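Local coordinates for protein P35 (Autographa californica nucleopolyhedrovirus, PDB 1P35) that inhibits host caspases to block the apoptosis set off by viral infection, and also suppresses the RNA interference response of the host, at residues E26-N31 and N60-R65; F46-P51 and V102-G107; V55-N60 and D97-V102. One frame throughout, in Å; residues are numbered along the deposited sequence.

In the fold
Interaction 1 is the buried one of the three: the face of strand 24-33 turned to helix 62-74 meets the helix start through aliphatic side chains. Interaction 3 lies about 9 Å away, centre to centre, and shares Asn60, yet it is a surface contact, with one valine pair and one arginine-histidine approach. Both also touch the second subunit, and phosphate ions lie beside both. Interaction 2, partly buried and about 19 Å from interaction 1 between centres, depends on a single cysteine sulfur. It uses strand 98-106, as interaction 3 does, sharing Val102, while Phe46 and Ile48 reach back to Leu27 on the other face of strand 24-33.

Interaction 1: residues E26-N31 and N60-R65; sequences ELVYIN and NNLRDR. With PO4 (phosphate ion), chain E.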
loop_
_atom_site.group_PDB
_atom_site.type_symbol
_atom_site.label_atom_id
_atom_site.label_comp_id
_atom_site.label_asym_id
_atom_site.label_seq_id
_atom_site.Cartn_x
_atom_site.Cartn_y
_atom_site.Cartn_z
ATOM N N GLU A 26 -9.497 21.568 6.057
ATOM C CA GLU A 26 -9.983 20.212 6.293
ATOM C C GLU A 26 -9.071 19.435 7.262
ATOM O O GLU A 26 -7.837 19.513 7.199
ATOM C CB GLU A 26 -10.110 19.438 4.966
ATOM C CG GLU A 26 -10.548 17.983 5.149
ATOM C CD GLU A 26 -10.335 17.154 3.873
ATOM O OE1 GLU A 26 -9.185 17.052 3.435
ATOM O OE2 GLU A 26 -11.307 16.602 3.310
ATOM N N LEU A 27 -9.707 18.737 8.189
ATOM C CA LEU A 27 -9.027 17.935 9.149
ATOM C C LEU A 27 -9.351 16.470 8.862
ATOM O O LEU A 27 -10.520 16.110 8.782
ATOM C CB LEU A 27 -9.479 18.261 10.580
ATOM C CG LEU A 27 -8.851 17.262 11.562
ATOM C CD1 LEU A 27 -7.333 17.538 11.622
ATOM C CD2 LEU A 27 -9.429 17.408 12.975
ATOM N N VAL A 28 -8.296 15.659 8.710
ATOM C CA VAL A 28 -8.373 14.234 8.496
ATOM C C VAL A 28 -7.700 13.725 9.767
ATOM O O VAL A 28 -6.592 14.183 10.176
ATOM C CB VAL A 28 -7.638 13.768 7.215
ATOM C CG1 VAL A 28 -7.556 12.231 7.215
ATOM C CG2 VAL A 28 -8.446 14.131 5.989
ATOM N N TYR A 29 -8.389 12.809 10.433
ATOM C CA TYR A 29 -7.907 12.351 11.712
ATOM C C TYR A 29 -8.202 10.854 11.698
ATOM O O TYR A 29 -9.366 10.449 11.527
ATOM C CB TYR A 29 -8.687 13.085 12.850
ATOM C CG TYR A 29 -8.106 12.843 14.254
ATOM C CD1 TYR A 29 -8.293 11.626 14.869
ATOM C CD2 TYR A 29 -7.315 13.808 14.919
ATOM C CE1 TYR A 29 -7.734 11.324 16.089
ATOM C CE2 TYR A 29 -6.716 13.518 16.191
ATOM C CZ TYR A 29 -6.953 12.236 16.760
ATOM O OH TYR A 29 -6.444 11.817 17.984
ATOM N N ILE A 30 -7.137 10.064 11.879
ATOM C CA ILE A 30 -7.184 8.605 11.843
ATOM C C ILE A 30 -6.432 8.041 13.052
ATOM O O ILE A 30 -5.316 8.530 13.425
ATOM C CB ILE A 30 -6.415 8.054 10.577
ATOM C CG1 ILE A 30 -7.100 8.453 9.299
ATOM C CG2 ILE A 30 -6.305 6.534 10.589
ATOM C CD1 ILE A 30 -6.050 9.065 8.300
ATOM N N ASN A 31 -7.030 7.033 13.688
ATOM C CA ASN A 31 -6.302 6.381 14.792
ATOM C C ASN A 31 -6.692 4.919 14.887
ATOM O O ASN A 31 -7.524 4.447 14.110
ATOM C CB ASN A 31 -6.511 7.086 16.157
ATOM C CG ASN A 31 -7.939 6.989 16.702
ATOM O OD1 ASN A 31 -8.797 6.257 16.184
ATOM N ND2 ASN A 31 -8.202 7.766 17.753
ATOM N N ASN A 60 -9.317 5.570 -0.033
ATOM C CA ASN A 60 -8.844 4.561 0.902
ATOM C C ASN A 60 -7.337 4.563 1.170
ATOM O O ASN A 60 -6.871 3.897 2.051
ATOM C CB ASN A 60 -9.298 3.130 0.452
ATOM C CG ASN A 60 -10.824 2.998 0.304
ATOM O OD1 ASN A 60 -11.587 3.514 1.118
ATOM N ND2 ASN A 60 -11.266 2.286 -0.727
ATOM N N ASN A 61 -6.578 5.309 0.396
ATOM C CA ASN A 61 -5.158 5.299 0.608
ATOM C C ASN A 61 -4.557 6.473 1.265
ATOM O O ASN A 61 -3.340 6.451 1.521
ATOM C CB ASN A 61 -4.415 5.087 -0.688
ATOM C CG ASN A 61 -4.229 3.676 -0.943
ATOM O OD1 ASN A 61 -4.438 2.875 -0.029
ATOM N ND2 ASN A 61 -3.810 3.321 -2.164
ATOM N N LEU A 62 -5.383 7.486 1.539
ATOM C CA LEU A 62 -4.869 8.706 2.157
ATOM C C LEU A 62 -4.025 8.492 3.423
ATOM O O LEU A 62 -2.981 9.142 3.626
ATOM C CB LEU A 62 -6.003 9.647 2.490
ATOM C CG LEU A 62 -5.459 11.021 2.910
ATOM C CD1 LEU A 62 -4.501 11.505 1.819
ATOM C CD2 LEU A 62 -6.607 12.034 3.070
ATOM N N ARG A 63 -4.508 7.583 4.259
ATOM C CA ARG A 63 -3.895 7.253 5.502
ATOM C C ARG A 63 -2.399 6.964 5.341
ATOM O O ARG A 63 -1.566 7.553 6.018
ATOM C CB ARG A 63 -4.574 6.012 6.099
ATOM C CG ARG A 63 -3.729 5.459 7.276
ATOM C CD ARG A 63 -4.183 4.112 7.837
ATOM N NE ARG A 63 -3.474 3.714 9.071
ATOM C CZ ARG A 63 -2.184 3.377 9.161
ATOM N NH1 ARG A 63 -1.408 3.376 8.086
ATOM N NH2 ARG A 63 -1.657 3.053 10.345
ATOM N N ASP A 64 -2.077 6.035 4.444
ATOM C CA ASP A 64 -0.702 5.636 4.213
ATOM C C ASP A 64 0.091 6.704 3.466
ATOM O O ASP A 64 1.310 6.762 3.587
ATOM C CB ASP A 64 -0.626 4.293 3.446
ATOM C CG ASP A 64 -0.987 3.082 4.317
ATOM O OD1 ASP A 64 -0.842 3.162 5.553
ATOM O OD2 ASP A 64 -1.375 2.037 3.766
ATOM N N ARG A 65 -0.583 7.545 2.690
ATOM C CA ARG A 65 0.146 8.582 1.979
ATOM C C ARG A 65 0.550 9.675 2.972
ATOM O O ARG A 65 1.608 10.262 2.825
ATOM C CB ARG A 65 -0.661 9.216 0.814
ATOM C CG ARG A 65 -0.890 8.313 -0.387
ATOM C CD ARG A 65 -1.134 9.140 -1.679
ATOM N NE ARG A 65 -2.311 9.990 -1.601
ATOM C CZ ARG A 65 -3.556 9.531 -1.504
ATOM N NH1 ARG A 65 -3.774 8.232 -1.475
ATOM N NH2 ARG A 65 -4.576 10.364 -1.431
HETATM P P PO4 E . -2.638 13.746 -2.153
HETATM O O1 PO4 E . -4.024 13.378 -1.643
HETATM O O2 PO4 E . -2.123 14.963 -1.409
HETATM O O3 PO4 E . -1.656 12.609 -1.933
HETATM O O4 PO4 E . -2.775 13.993 -3.652
#
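Strand 26-31 passes the first turn of helix 62-74 most closely at Ile30 and Arg63, whose CA atoms are 7.3 Å apart. The helix is entered from a short turn at Asn60 and Asn61, and the backbone bond from Arg65 N to Asn61 O closes its first turn. From the strand, Val28 and Ile30 point at the helix. Val28 CG2 meets Leu62 CD2 tip to tip at 4.0 Å, the leucine reaching out with CG anti to the backbone N (chi1 -170°). Two residues on, on the same face of the strand, Ile30 lies aslant Arg63 and sets CD1 on the root of that side chain, 4.0 Å from both its CA and its CB, so the helix backbone itself is part of the packed surface. This is an alpha/beta packing in which the helix that begins the reactive-site loop of P35 lies on strand 24-33; Leu27 and Tyr29 face the other way, toward strand 42-48. The extended Arg63 chain runs on past Ile30, whose CG2 lies obliquely by the guanidinium, and NH1 makes a salt bridge with Asp64 OD1 at 2.6 Å, the hydrogen bond within it weak and bent. Arg65 does not touch the strand and takes a phosphate ion at the guanidinium edge: NE donates to O3 (2.7 Å, 166°) and NH2 to O1 (3.1 Å, 175°), two nearly straight bonds that fix its rotation. Its NH1 is held by Asn59 OD1, which also accepts from Asn61 N. Leu62 CD1 approaches the same phosphate, 4.0 Å from O1.

Interaction 2: residues F46-P51 and V102-G107; sequences FNISGP and VSCQNG
Apolar contact carries this meeting, and Cys104 is at its centre. Its CB points toward segment 46-51, and with SG anti to the backbone N (chi1 -174°) the sulfur is the part that reaches across. There it touches two residues. Ile48 approaches with the end of its longer branch, CD1 standing 4.4 Å from Cys104 SG; the chain from CA through CB and CG1 to CD1 is fully stretched, which brings the methyl over although the first bond of the side chain does not aim at the cysteine. Pro51 comes from a different direction and meets the sulfur with CA, where ring and backbone join: Cys104 SG lies 4.2 Å from Pro51 CA. Pro51 CB is farther, 4.9 Å from Cys104 SG. Seen from the sulfur, the isoleucine methyl and the proline CA are about 77° apart, so SG sits in the crook of the bend formed as the chain turns at Ser49 and Gly50.

Backbone spacing agrees with so light a touch. The nearest CA atoms are those of Pro51 and Cys104, 6.8 Å apart, and the two segments bury only 90 Å² between them.

Polar bonding runs to neighbouring strands and loops instead: Ile48 pairs through its backbone with Tyr148, and Ser103 with Val151, while Asn47 ND2 is held by the carbonyls of Leu140 and Tyr148. Strands 42-48 and 98-106 are thus both antiparallel partners of strand 148-154. The turn at Ser49 and Gly50 takes the chain on to strand 52-55, which pairs with strand 164-170, and Cys104 SG is packed at that turn, within the beta-rich core of P35.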
loop_
_atom_site.group_PDB
_atom_site.type_symbol
_atom_site.label_atom_id
_atom_site.label_comp_id
_atom_site.label_asym_id
_atom_site.label_seq_id
_atom_site.Cartn_x
_atom_site.Cartn_y
_atom_site.Cartn_z
ATOM N N PHE A 46 -11.939 16.982 20.627
ATOM C CA PHE A 46 -10.718 17.763 20.585
ATOM C C PHE A 46 -11.011 19.132 20.015
ATOM O O PHE A 46 -12.029 19.362 19.321
ATOM C CB PHE A 46 -9.629 17.003 19.779
ATOM C CG PHE A 46 -10.034 16.651 18.337
ATOM C CD1 PHE A 46 -9.991 17.621 17.320
ATOM C CD2 PHE A 46 -10.433 15.340 18.000
ATOM C CE1 PHE A 46 -10.325 17.311 15.992
ATOM C CE2 PHE A 46 -10.779 15.006 16.670
ATOM C CZ PHE A 46 -10.721 16.001 15.657
ATOM N N ASN A 47 -10.113 20.046 20.317
ATOM C CA ASN A 47 -10.252 21.408 19.865
ATOM C C ASN A 47 -9.909 21.616 18.392
ATOM O O ASN A 47 -9.028 20.931 17.837
ATOM C CB ASN A 47 -9.364 22.318 20.732
ATOM C CG ASN A 47 -9.903 22.511 22.140
ATOM O OD1 ASN A 47 -9.143 22.532 23.125
ATOM N ND2 ASN A 47 -11.209 22.693 22.242
ATOM N N ILE A 48 -10.648 22.532 17.768
ATOM C CA ILE A 48 -10.410 22.953 16.393
ATOM C C ILE A 48 -10.593 24.489 16.399
ATOM O O ILE A 48 -11.220 25.033 17.307
ATOM C CB ILE A 48 -11.344 22.223 15.357
ATOM C CG1 ILE A 48 -12.813 22.378 15.734
ATOM C CG2 ILE A 48 -10.934 20.729 15.232
ATOM C CD1 ILE A 48 -13.746 21.687 14.754
ATOM N N SER A 49 -10.029 25.192 15.422
ATOM C CA SER A 49 -10.115 26.653 15.418
ATOM C C SER A 49 -11.439 27.270 14.872
ATOM O O SER A 49 -11.595 28.475 14.852
ATOM C CB SER A 49 -8.928 27.218 14.649
ATOM O OG SER A 49 -8.934 26.740 13.317
ATOM N N GLY A 50 -12.385 26.439 14.445
ATOM C CA GLY A 50 -13.637 26.974 13.939
ATOM C C GLY A 50 -14.773 25.967 13.777
ATOM O O GLY A 50 -14.559 24.764 13.849
ATOM N N PRO A 51 -15.990 26.447 13.486
ATOM C CA PRO A 51 -17.117 25.537 13.346
ATOM C C PRO A 51 -17.018 24.578 12.192
ATOM O O PRO A 51 -16.558 24.939 11.116
ATOM C CB PRO A 51 -18.304 26.489 13.216
ATOM C CG PRO A 51 -17.627 27.708 12.365
ATOM C CD PRO A 51 -16.403 27.854 13.253
ATOM N N VAL A 102 -19.409 12.397 13.629
ATOM C CA VAL A 102 -18.984 13.750 13.985
ATOM C C VAL A 102 -20.079 14.814 14.185
ATOM O O VAL A 102 -21.020 14.955 13.352
ATOM C CB VAL A 102 -17.997 14.295 12.880
ATOM C CG1 VAL A 102 -17.557 15.678 13.175
ATOM C CG2 VAL A 102 -16.779 13.332 12.764
ATOM N N SER A 103 -19.940 15.547 15.288
ATOM C CA SER A 103 -20.804 16.690 15.611
ATOM C C SER A 103 -19.872 17.812 16.157
ATOM O O SER A 103 -18.683 17.570 16.401
ATOM C CB SER A 103 -21.927 16.322 16.627
ATOM O OG SER A 103 -21.437 16.010 17.920
ATOM N N CYS A 104 -20.375 19.031 16.323
ATOM C CA CYS A 104 -19.500 20.128 16.766
ATOM C C CYS A 104 -20.175 20.983 17.810
ATOM O O CYS A 104 -21.385 21.278 17.696
ATOM C CB CYS A 104 -19.117 21.010 15.554
ATOM S SG CYS A 104 -17.907 22.338 15.875
ATOM N N GLN A 105 -19.389 21.365 18.819
ATOM C CA GLN A 105 -19.829 22.197 19.931
ATOM C C GLN A 105 -18.901 23.392 20.043
ATOM O O GLN A 105 -17.657 23.257 19.976
ATOM C CB GLN A 105 -19.779 21.423 21.266
ATOM C CG GLN A 105 -20.775 20.262 21.357
ATOM C CD GLN A 105 -22.197 20.760 21.123
ATOM O OE1 GLN A 105 -23.099 20.000 20.769
ATOM N NE2 GLN A 105 -22.396 22.050 21.323
ATOM N N ASN A 106 -19.492 24.573 20.154
ATOM C CA ASN A 106 -18.681 25.748 20.349
ATOM C C ASN A 106 -18.081 25.511 21.770
ATOM O O ASN A 106 -18.796 25.053 22.700
ATOM C CB ASN A 106 -19.551 27.006 20.333
ATOM C CG ASN A 106 -18.742 28.270 20.540
ATOM O OD1 ASN A 106 -18.029 28.396 21.543
ATOM N ND2 ASN A 106 -18.847 29.228 19.582
ATOM N N GLY A 107 -16.779 25.774 21.922
ATOM C CA GLY A 107 -16.114 25.581 23.208
ATOM C C GLY A 107 -16.907 26.215 24.353
ATOM O O GLY A 107 -16.962 25.661 25.441
#

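Interaction 3: residues V55-N60 and D97-V102; sequences VTRKNN and DEHYSV. With PO4 (phosphate ion), chain D.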
loop_
_atom_site.group_PDB
_atom_site.type_symbol
_atom_site.label_atom_id
_atom_site.label_comp_id
_atom_site.label_asym_id
_atom_site.label_seq_id
_atom_site.Cartn_x
_atom_site.Cartn_y
_atom_site.Cartn_z
ATOM N N VAL A 55 -18.792 16.895 6.664
ATOM C CA VAL A 55 -17.840 15.802 6.781
ATOM C C VAL A 55 -17.456 15.451 5.375
ATOM O O VAL A 55 -18.249 15.604 4.455
ATOM C CB VAL A 55 -18.469 14.543 7.378
ATOM C CG1 VAL A 55 -18.756 14.735 8.874
ATOM C CG2 VAL A 55 -19.774 14.271 6.638
ATOM N N THR A 56 -16.254 14.941 5.199
ATOM C CA THR A 56 -15.856 14.591 3.863
ATOM C C THR A 56 -15.524 13.103 3.810
ATOM O O THR A 56 -15.565 12.415 4.830
ATOM C CB THR A 56 -14.663 15.458 3.442
ATOM O OG1 THR A 56 -13.578 15.292 4.381
ATOM C CG2 THR A 56 -15.074 16.903 3.421
ATOM N N ARG A 57 -15.270 12.601 2.615
ATOM C CA ARG A 57 -14.901 11.195 2.406
ATOM C C ARG A 57 -13.593 11.258 1.636
ATOM O O ARG A 57 -13.483 11.965 0.627
ATOM C CB ARG A 57 -15.975 10.452 1.584
ATOM C CG ARG A 57 -15.729 8.921 1.292
ATOM C CD ARG A 57 -15.573 8.088 2.560
ATOM N NE ARG A 57 -15.681 6.631 2.370
ATOM C CZ ARG A 57 -14.854 5.851 1.666
ATOM N NH1 ARG A 57 -13.802 6.349 1.023
ATOM N NH2 ARG A 57 -15.070 4.540 1.631
ATOM N N LYS A 58 -12.581 10.563 2.145
ATOM C CA LYS A 58 -11.286 10.546 1.483
ATOM C C LYS A 58 -11.101 9.188 0.861
ATOM O O LYS A 58 -11.799 8.233 1.225
ATOM C CB LYS A 58 -10.151 10.826 2.488
ATOM C CG LYS A 58 -10.434 11.993 3.399
ATOM C CD LYS A 58 -10.808 13.295 2.661
ATOM C CE LYS A 58 -9.726 13.773 1.730
ATOM N NZ LYS A 58 -10.168 15.040 1.083
ATOM N N ASN A 59 -10.136 9.098 -0.052
ATOM C CA ASN A 59 -9.853 7.841 -0.748
ATOM C C ASN A 59 -9.218 6.871 0.244
ATOM O O ASN A 59 -8.650 7.305 1.248
ATOM C CB ASN A 59 -8.956 8.121 -1.972
ATOM C CG ASN A 59 -7.490 8.393 -1.610
ATOM O OD1 ASN A 59 -6.761 7.480 -1.241
ATOM N ND2 ASN A 59 -7.058 9.631 -1.759
ATOM N N ASN A 60 -9.317 5.570 -0.033
ATOM C CA ASN A 60 -8.844 4.561 0.902
ATOM C C ASN A 60 -7.337 4.563 1.170
ATOM O O ASN A 60 -6.871 3.897 2.051
ATOM C CB ASN A 60 -9.298 3.130 0.452
ATOM C CG ASN A 60 -10.824 2.998 0.304
ATOM O OD1 ASN A 60 -11.587 3.514 1.118
ATOM N ND2 ASN A 60 -11.266 2.286 -0.727
ATOM N N ASP A 97 -12.056 0.323 7.104
ATOM C CA ASP A 97 -12.057 1.488 7.980
ATOM C C ASP A 97 -13.408 1.725 8.663
ATOM O O ASP A 97 -14.469 1.563 8.037
ATOM C CB ASP A 97 -11.736 2.763 7.186
ATOM C CG ASP A 97 -10.385 2.716 6.507
ATOM O OD1 ASP A 97 -9.447 2.094 7.063
ATOM O OD2 ASP A 97 -10.257 3.326 5.422
ATOM N N GLU A 98 -13.377 2.108 9.946
ATOM C CA GLU A 98 -14.611 2.440 10.662
ATOM C C GLU A 98 -14.664 3.981 10.683
ATOM O O GLU A 98 -13.627 4.633 10.640
ATOM C CB GLU A 98 -14.605 1.905 12.090
ATOM C CG GLU A 98 -14.694 0.410 12.254
ATOM C CD GLU A 98 -16.069 -0.117 11.976
ATOM O OE1 GLU A 98 -16.524 -0.012 10.818
ATOM O OE2 GLU A 98 -16.703 -0.630 12.919
ATOM N N HIS A 99 -15.861 4.560 10.737
ATOM C CA HIS A 99 -15.973 6.002 10.758
ATOM C C HIS A 99 -16.594 6.553 12.021
ATOM O O HIS A 99 -17.633 6.067 12.482
ATOM C CB HIS A 99 -16.767 6.482 9.548
ATOM C CG HIS A 99 -16.129 6.122 8.245
ATOM N ND1 HIS A 99 -16.128 4.834 7.746
ATOM C CD2 HIS A 99 -15.436 6.869 7.356
ATOM C CE1 HIS A 99 -15.468 4.809 6.602
ATOM N NE2 HIS A 99 -15.039 6.031 6.343
ATOM N N TYR A 100 -15.927 7.534 12.620
ATOM C CA TYR A 100 -16.503 8.134 13.785
ATOM C C TYR A 100 -17.679 8.994 13.291
ATOM O O TYR A 100 -17.659 9.512 12.171
ATOM C CB TYR A 100 -15.541 9.076 14.500
ATOM C CG TYR A 100 -14.365 8.439 15.244
ATOM C CD1 TYR A 100 -13.163 8.142 14.598
ATOM C CD2 TYR A 100 -14.436 8.242 16.601
ATOM C CE1 TYR A 100 -12.062 7.676 15.313
ATOM C CE2 TYR A 100 -13.345 7.779 17.326
ATOM C CZ TYR A 100 -12.163 7.500 16.689
ATOM O OH TYR A 100 -11.089 7.059 17.441
ATOM N N SER A 101 -18.683 9.126 14.151
ATOM C CA SER A 101 -19.841 9.970 13.909
ATOM C C SER A 101 -19.400 11.376 14.478
ATOM O O SER A 101 -19.060 11.505 15.649
ATOM C CB SER A 101 -21.053 9.383 14.674
ATOM O OG SER A 101 -22.228 10.098 14.383
ATOM N N VAL A 102 -19.409 12.397 13.629
ATOM C CA VAL A 102 -18.984 13.750 13.985
ATOM C C VAL A 102 -20.079 14.814 14.185
ATOM O O VAL A 102 -21.020 14.955 13.352
ATOM C CB VAL A 102 -17.997 14.295 12.880
ATOM C CG1 VAL A 102 -17.557 15.678 13.175
ATOM C CG2 VAL A 102 -16.779 13.332 12.764
HETATM P P PO4 D . -7.168 15.070 -1.375
HETATM O O1 PO4 D . -7.940 15.956 -0.406
HETATM O O2 PO4 D . -8.109 14.639 -2.484
HETATM O O3 PO4 D . -5.991 15.829 -1.975
HETATM O O4 PO4 D . -6.637 13.891 -0.608
#
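The reactive-site loop of P35 rises from helix 62-74 and returns into strand 98-106, and at its base Val55 and Arg57, on the approach to the helix, meet Val102 and His99 on the returning strand. The touching parts run nearly antiparallel, 160° apart, with the CA atoms of Val55 and Val102 separated by 7.6 Å. These two valines slide past each other, Val55 CG1 resting 4.1 Å from Val102 CB. Further along, the bent Arg57 chain brings its end to the histidine: Arg57 NE lies 4.1 Å from His99 NE2, the guanidinium and ring planes 25° apart and the approach oblique. The two side chains cross at about a right angle, too far apart for a hydrogen bond. Arg57 NH1 is occupied by its own chain, giving a weak, bent bond to Lys58 O at 2.8 Å, and NH2 donates to Ser82 O of the second subunit. Lys58 curls the other way, bent at chi2 and chi3, toward Glu26 and a phosphate ion also bound by Arg16 and by Arg79 of the second subunit; its NZ is 2.8 Å from phosphate O1.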